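Local coordinates for protein fatty acid CoA ligase (Marinactinospora thermotolerans, PDB 6SQ8) that belongs to the ANL superfamily of AMP-binding enzymes and binds adenosine monophosphate beside 1-ethanoyl-9H-pyrido[3,4-b]indole-3-carboxylic acid, at residues A277-V282 with L318-G323; M294-T299 with I305-P310. One frame throughout, in Å; residues are numbered along the deposited sequence.

Contact 1. Residues A277-V282 with L318-G323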
loop_
_atom_site.group_PDB
_atom_site.type_symbol
_atom_site.label_atom_id
_atom_site.label_comp_id
_atom_site.label_asym_id
_atom_site.label_seq_id
_atom_site.Cartn_x
_atom_site.Cartn_y
_atom_site.Cartn_z
ATOM N N ALA A 277 -1.357 9.683 8.111
ATOM C CA ALA A 277 -1.194 9.325 9.500
ATOM C C ALA A 277 -1.731 10.469 10.358
ATOM O O ALA A 277 -1.661 11.627 9.970
ATOM C CB ALA A 277 0.252 9.034 9.787
ATOM N N VAL A 278 -2.287 10.124 11.513
ATOM C CA VAL A 278 -2.719 11.087 12.497
ATOM C C VAL A 278 -1.536 11.376 13.413
ATOM O O VAL A 278 -1.155 10.528 14.217
ATOM C CB VAL A 278 -3.938 10.550 13.262
ATOM C CG1 VAL A 278 -4.342 11.433 14.419
ATOM C CG2 VAL A 278 -5.118 10.369 12.336
ATOM N N PRO A 279 -0.895 12.557 13.290
ATOM C CA PRO A 279 0.342 12.853 14.018
ATOM C C PRO A 279 0.332 12.531 15.510
ATOM O O PRO A 279 1.298 11.999 16.013
ATOM C CB PRO A 279 0.524 14.356 13.807
ATOM C CG PRO A 279 -0.059 14.570 12.434
ATOM C CD PRO A 279 -1.269 13.652 12.388
ATOM N N SER A 280 -0.767 12.850 16.185
ATOM C CA SER A 280 -0.879 12.675 17.635
ATOM C C SER A 280 -0.912 11.181 17.977
ATOM O O SER A 280 -0.429 10.771 19.039
ATOM C CB SER A 280 -2.082 13.400 18.197
ATOM O OG SER A 280 -3.292 12.890 17.652
ATOM N N ARG A 281 -1.479 10.374 17.073
ATOM C CA ARG A 281 -1.655 8.952 17.315
ATOM C C ARG A 281 -0.321 8.239 17.040
ATOM O O ARG A 281 0.014 7.232 17.684
ATOM C CB ARG A 281 -2.851 8.443 16.506
ATOM C CG ARG A 281 -3.818 7.634 17.356
ATOM C CD ARG A 281 -5.252 8.129 17.330
ATOM N NE ARG A 281 -6.197 7.365 16.489
ATOM C CZ ARG A 281 -6.861 6.234 16.843
ATOM N NH1 ARG A 281 -6.512 5.548 17.925
ATOM N NH2 ARG A 281 -7.865 5.798 16.097
ATOM N N VAL A 282 0.442 8.794 16.090
ATOM C CA VAL A 282 1.769 8.331 15.745
ATOM C C VAL A 282 2.703 8.629 16.916
ATOM O O VAL A 282 3.454 7.757 17.354
ATOM C CB VAL A 282 2.255 8.996 14.446
ATOM C CG1 VAL A 282 3.763 8.849 14.226
ATOM C CG2 VAL A 282 1.472 8.483 13.249
ATOM N N LEU A 318 8.406 16.491 12.663
ATOM C CA LEU A 318 8.415 15.570 11.532
ATOM C C LEU A 318 7.223 14.607 11.558
ATOM O O LEU A 318 7.095 13.760 10.659
ATOM C CB LEU A 318 9.726 14.782 11.567
ATOM C CG LEU A 318 10.989 15.615 11.418
ATOM C CD1 LEU A 318 12.197 14.701 11.366
ATOM C CD2 LEU A 318 10.917 16.489 10.179
ATOM N N LEU A 319 6.350 14.701 12.559
ATOM C CA LEU A 319 5.210 13.791 12.632
ATOM C C LEU A 319 4.185 14.101 11.539
ATOM O O LEU A 319 3.295 13.339 11.338
ATOM C CB LEU A 319 4.586 13.887 14.025
ATOM C CG LEU A 319 5.433 13.317 15.157
ATOM C CD1 LEU A 319 4.770 13.591 16.490
ATOM C CD2 LEU A 319 5.663 11.832 14.972
ATOM N N THR A 320 4.340 15.218 10.831
ATOM C CA THR A 320 3.484 15.534 9.700
ATOM C C THR A 320 4.181 15.203 8.375
ATOM O O THR A 320 3.670 15.565 7.312
ATOM C CB THR A 320 3.084 17.011 9.710
ATOM O OG1 THR A 320 4.255 17.840 9.770
ATOM C CG2 THR A 320 2.153 17.313 10.864
ATOM N N ALA A 321 5.329 14.511 8.445
ATOM C CA ALA A 321 6.159 14.238 7.287
ATOM C C ALA A 321 6.087 12.761 6.890
ATOM O O ALA A 321 5.731 11.895 7.684
ATOM C CB ALA A 321 7.580 14.619 7.578
ATOM N N VAL A 322 6.451 12.510 5.625
ATOM C CA VAL A 322 6.576 11.168 5.057
ATOM C C VAL A 322 8.038 10.750 5.117
ATOM O O VAL A 322 8.343 9.556 5.080
ATOM C CB VAL A 322 6.035 11.106 3.620
ATOM C CG1 VAL A 322 4.525 11.222 3.594
ATOM C CG2 VAL A 322 6.650 12.161 2.715
ATOM N N GLY A 323 8.917 11.750 5.197
ATOM C CA GLY A 323 10.322 11.551 5.453
ATOM C C GLY A 323 11.176 12.048 4.311
ATOM O O GLY A 323 10.717 12.798 3.455
#

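Contact 2. Residues M294-T299 with I305-P310. With EQ2 (1-ethanoyl-9~{H}-pyrido[3,4-b]indole-3-carboxylic acid), chain F; AMP (adenosine monophosphate), chain G.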
loop_
_atom_site.group_PDB
_atom_site.type_symbol
_atom_site.label_atom_id
_atom_site.label_comp_id
_atom_site.label_asym_id
_atom_site.label_seq_id
_atom_site.Cartn_x
_atom_site.Cartn_y
_atom_site.Cartn_z
ATOM N N MET A 294 8.700 3.089 11.670
ATOM C CA MET A 294 9.061 3.622 10.375
ATOM C C MET A 294 7.797 3.780 9.517
ATOM O O MET A 294 7.013 2.830 9.354
ATOM C CB MET A 294 10.035 2.688 9.657
ATOM C CG MET A 294 10.274 3.076 8.210
ATOM S SD MET A 294 11.648 2.199 7.443
ATOM C CE MET A 294 13.038 3.175 8.007
ATOM N N GLN A 295 7.651 4.968 8.918
ATOM C CA GLN A 295 6.598 5.229 7.974
ATOM C C GLN A 295 7.158 5.031 6.555
ATOM O O GLN A 295 8.339 5.260 6.317
ATOM C CB GLN A 295 6.029 6.629 8.202
ATOM C CG GLN A 295 4.613 6.811 7.673
ATOM C CD GLN A 295 4.169 8.247 7.712
ATOM O OE1 GLN A 295 4.143 8.890 6.675
ATOM N NE2 GLN A 295 3.876 8.765 8.903
ATOM N N ASN A 296 6.288 4.576 5.646
ATOM C CA ASN A 296 6.563 4.415 4.233
ATOM C C ASN A 296 5.508 5.217 3.466
ATOM O O ASN A 296 4.330 5.187 3.809
ATOM C CB ASN A 296 6.523 2.943 3.799
ATOM C CG ASN A 296 7.808 2.170 4.031
ATOM O OD1 ASN A 296 8.737 2.654 4.698
ATOM N ND2 ASN A 296 7.861 0.951 3.516
ATOM N N TYR A 297 5.943 5.917 2.421
ATOM C CA TYR A 297 5.072 6.596 1.480
ATOM C C TYR A 297 5.386 6.071 0.079
ATOM O O TYR A 297 6.534 6.028 -0.345
ATOM C CB TYR A 297 5.268 8.110 1.588
ATOM C CG TYR A 297 4.804 8.943 0.416
ATOM C CD1 TYR A 297 3.510 8.835 -0.080
ATOM C CD2 TYR A 297 5.650 9.881 -0.174
ATOM C CE1 TYR A 297 3.071 9.627 -1.133
ATOM C CE2 TYR A 297 5.227 10.681 -1.223
ATOM C CZ TYR A 297 3.930 10.557 -1.699
ATOM O OH TYR A 297 3.515 11.342 -2.728
ATOM N N GLY A 298 4.334 5.674 -0.623
ATOM C CA GLY A 298 4.383 5.334 -2.027
ATOM C C GLY A 298 3.023 5.517 -2.665
ATOM O O GLY A 298 2.074 5.920 -1.999
ATOM N N THR A 299 2.960 5.270 -3.973
ATOM C CA THR A 299 1.716 5.234 -4.734
ATOM C C THR A 299 1.772 4.005 -5.630
ATOM O O THR A 299 2.816 3.395 -5.774
ATOM C CB THR A 299 1.493 6.529 -5.519
ATOM O OG1 THR A 299 2.206 6.479 -6.752
ATOM C CG2 THR A 299 1.904 7.767 -4.743
ATOM N N ILE A 305 8.507 5.795 -2.353
ATOM C CA ILE A 305 9.024 7.152 -2.546
ATOM C C ILE A 305 9.875 7.605 -1.352
ATOM O O ILE A 305 11.002 8.073 -1.535
ATOM C CB ILE A 305 7.889 8.146 -2.822
ATOM C CG1 ILE A 305 7.125 7.783 -4.094
ATOM C CG2 ILE A 305 8.445 9.565 -2.870
ATOM C CD1 ILE A 305 5.876 8.628 -4.299
ATOM N N ALA A 306 9.319 7.526 -0.139
ATOM C CA ALA A 306 10.005 8.077 1.036
ATOM C C ALA A 306 9.707 7.249 2.286
ATOM O O ALA A 306 8.761 6.468 2.320
ATOM C CB ALA A 306 9.582 9.498 1.246
ATOM N N ALA A 307 10.568 7.426 3.292
ATOM C CA ALA A 307 10.381 6.796 4.579
ATOM C C ALA A 307 10.785 7.752 5.705
ATOM O O ALA A 307 11.632 8.603 5.546
ATOM C CB ALA A 307 11.141 5.495 4.648
ATOM N N LEU A 308 10.110 7.590 6.842
ATOM C CA LEU A 308 10.352 8.322 8.065
ATOM C C LEU A 308 10.910 7.320 9.078
ATOM O O LEU A 308 10.223 6.348 9.409
ATOM C CB LEU A 308 9.025 8.936 8.526
ATOM C CG LEU A 308 9.105 9.981 9.634
ATOM C CD1 LEU A 308 9.675 11.291 9.131
ATOM C CD2 LEU A 308 7.734 10.234 10.238
ATOM N N THR A 309 12.152 7.560 9.528
ATOM C CA THR A 309 12.900 6.604 10.352
ATOM C C THR A 309 12.418 6.668 11.802
ATOM O O THR A 309 11.712 7.593 12.201
ATOM C CB THR A 309 14.407 6.893 10.345
ATOM O OG1 THR A 309 14.651 8.084 11.113
ATOM C CG2 THR A 309 14.961 7.017 8.935
ATOM N N PRO A 310 12.784 5.685 12.651
ATOM C CA PRO A 310 12.453 5.762 14.074
ATOM C C PRO A 310 13.047 6.992 14.778
ATOM O O PRO A 310 12.440 7.526 15.688
ATOM C CB PRO A 310 13.019 4.462 14.650
ATOM C CG PRO A 310 13.109 3.540 13.444
ATOM C CD PRO A 310 13.457 4.432 12.279
HETATM C C1 EQ2 F . 5.334 2.041 0.596
HETATM C C2 EQ2 F . 3.861 2.263 0.565
HETATM O O1 EQ2 F . 3.289 2.588 1.589
HETATM C C3 EQ2 F . 3.095 2.029 -0.709
HETATM N N1 EQ2 F . 1.870 2.566 -0.779
HETATM C C4 EQ2 F . 1.115 2.381 -1.874
HETATM C C5 EQ2 F . -0.276 2.976 -1.871
HETATM O O2 EQ2 F . -0.624 3.659 -0.885
HETATM O O3 EQ2 F . -0.984 2.693 -2.853
HETATM C C6 EQ2 F . 1.550 1.636 -2.963
HETATM C C7 EQ2 F . 2.811 1.071 -2.923
HETATM C C8 EQ2 F . 3.590 0.275 -3.834
HETATM C C9 EQ2 F . 3.382 -0.246 -5.109
HETATM C C10 EQ2 F . 4.385 -0.982 -5.701
HETATM C C11 EQ2 F . 5.592 -1.211 -5.045
HETATM C C12 EQ2 F . 5.838 -0.702 -3.793
HETATM C C13 EQ2 F . 4.822 0.040 -3.195
HETATM N N2 EQ2 F . 4.805 0.647 -1.954
HETATM C C14 EQ2 F . 3.604 1.272 -1.776
HETATM P P AMP G . -2.985 4.924 -4.440
HETATM O O1P AMP G . -1.794 4.074 -4.776
HETATM O O2P AMP G . -3.373 5.939 -5.525
HETATM O O3P AMP G . -4.128 4.067 -3.941
HETATM O "O5'" AMP G . -2.472 5.768 -3.130
HETATM C "C5'" AMP G . -1.526 6.856 -3.126
HETATM C "C4'" AMP G . -1.920 7.970 -2.160
HETATM O "O4'" AMP G . -2.080 7.518 -0.823
HETATM C "C3'" AMP G . -0.853 9.022 -2.059
HETATM O "O3'" AMP G . -1.185 9.976 -3.027
HETATM C "C2'" AMP G . -0.890 9.573 -0.635
HETATM O "O2'" AMP G . -1.654 10.780 -0.408
HETATM C "C1'" AMP G . -1.517 8.425 0.139
HETATM N N9 AMP G . -0.463 7.782 0.966
HETATM C C8 AMP G . 0.136 6.583 0.771
HETATM N N7 AMP G . 1.056 6.347 1.746
HETATM C C5 AMP G . 1.048 7.416 2.574
HETATM C C6 AMP G . 1.773 7.834 3.799
HETATM N N6 AMP G . 2.696 7.048 4.363
HETATM N N1 AMP G . 1.455 9.028 4.335
HETATM C C2 AMP G . 0.511 9.835 3.774
HETATM N N3 AMP G . -0.188 9.534 2.657
HETATM C C4 AMP G . 0.040 8.357 2.042
#

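Contact 1. Residues A277-V282 with L318-G323
Leu319 sets its side chain against Pro279 and Val282, residues of the opening turn of helix 279-289. Traced outward, its CB faces the Pro279 ring, 4.1 Å from Pro279 CB. At CG the chain turns anti to its own carbonyl carbon (chi1 -69°) and divides into two methyls with different neighbours. Leu319 CD1 lies 3.8 Å from the backbone O of Pro279, while Leu319 CD2 reaches Val282 CG1 at 3.6 Å. Val282 and Leu319 run alongside each other in opposite senses, so the leucine extends over the helix from the proline to the valine three residues on.

The proline ring has a second neighbour. Pro279 CG is 3.9 Å from Thr320 CG2, the two side chains meeting at a slant, and it also rests 3.7 Å from the carbonyl O of Leu319. Leu319 and Thr320 are the two central residues of a type I turn, which is closed by Ala321 N to Leu318 O at 2.9 Å; the bend turns Leu319 toward the helix and leaves Thr320 at the margin, where only its CG2 meets the proline.

Val278 occupies the N-cap, and its carbonyl O takes the N-H groups of both Arg281 and Val282, fixing the first turn that carries the apolar surface. Beyond the pair, His414 of helix 409-418 packs on both Pro279 and Thr320, and Tyr251 of helix 247-255 touches Val282.

The meeting of the two segments is apolar packing of a helix N-terminus on a beta turn within the AMP-binding domain. The turn leads directly into strand 321-325, where Val322, two residues beyond Thr320, touches adenosine monophosphate, whereas the Val282 side chain stays about 9 Å from it.

Contact 2. Residues M294-T299 with I305-P310
The antiparallel hairpin of strands 293-299 and 303-308 builds part of the pocket for adenosine monophosphate and for 1-ethanoyl-9H-pyrido[3,4-b]indole-3-carboxylic acid (EQ2), and it carries a classic beta bulge. Ile305 and Ala306 both face Tyr297, whose carbonyl O accepts from Ile305 N at 2.8 Å and from Ala306 N at 3.2 Å; the Ile305 donor lies in the carbonyl plane. Tyr297 N returns a bond to Ala306 O. Further along, Gln295 and Leu308 form a hydrogen-bonded pair, in which Gln295 N meets a lone pair of Leu308 O at 3.0 Å.

With CG anti to the backbone N (chi1 161°), the Tyr297 ring stands between Ile305 and the nucleotide. Ile305 CD1 sits over one ring face in a CH-pi contact, 4.1 Å from the ring centroid and 28° off the normal. Ala306 CB approaches the ring edge, and AMP N7 lies at the edge in the ring plane. The phenol OH is held by Asp380, which also bonds the nucleotide.

Gln295 projects to the same face of the hairpin as Tyr297. Its extended chain brings OE1 within 3.3 Å of AMP N6, which donates to it, while Tyr272 binds its NE2 and so steadies the amide. The carbonyl O of Asn296 is a second acceptor for N6, though its modelled distance is too short to trust. Asn296 and Ala307 point to the other face, and there Asn296 CB packs 3.5 Å from EQ2 C1.

Met294 and Asn296 bond through their backbones to strand 269-273. Met188 of helix 175-189 packs on Met294, Asn296 and Ala307, while Val322 of strand 321-325 touches Gln295 and Tyr297 on the opposite face.

How the contacts relate
From the N terminus, the chain enters contact 1 at 277-282, follows helix 279-289 and passes into strand 293-299, the first half of contact 2. A short turn returns it as strand 303-308, closing the small hairpin loop; only afterwards does 318-323 come back to the helix start and close the wider loop of contact 1. Along the chain contact 2 therefore falls inside the span that contact 1 closes, without crossing it. Strands 303-308 and 321-325 are neighbours in the sheet, and the contacts touch there: Leu308 CB lies 3.6 Å from Val322 O. Together they join a helix start, a hairpin and the following strand, of which the hairpin and Val322 line the nucleotide pocket.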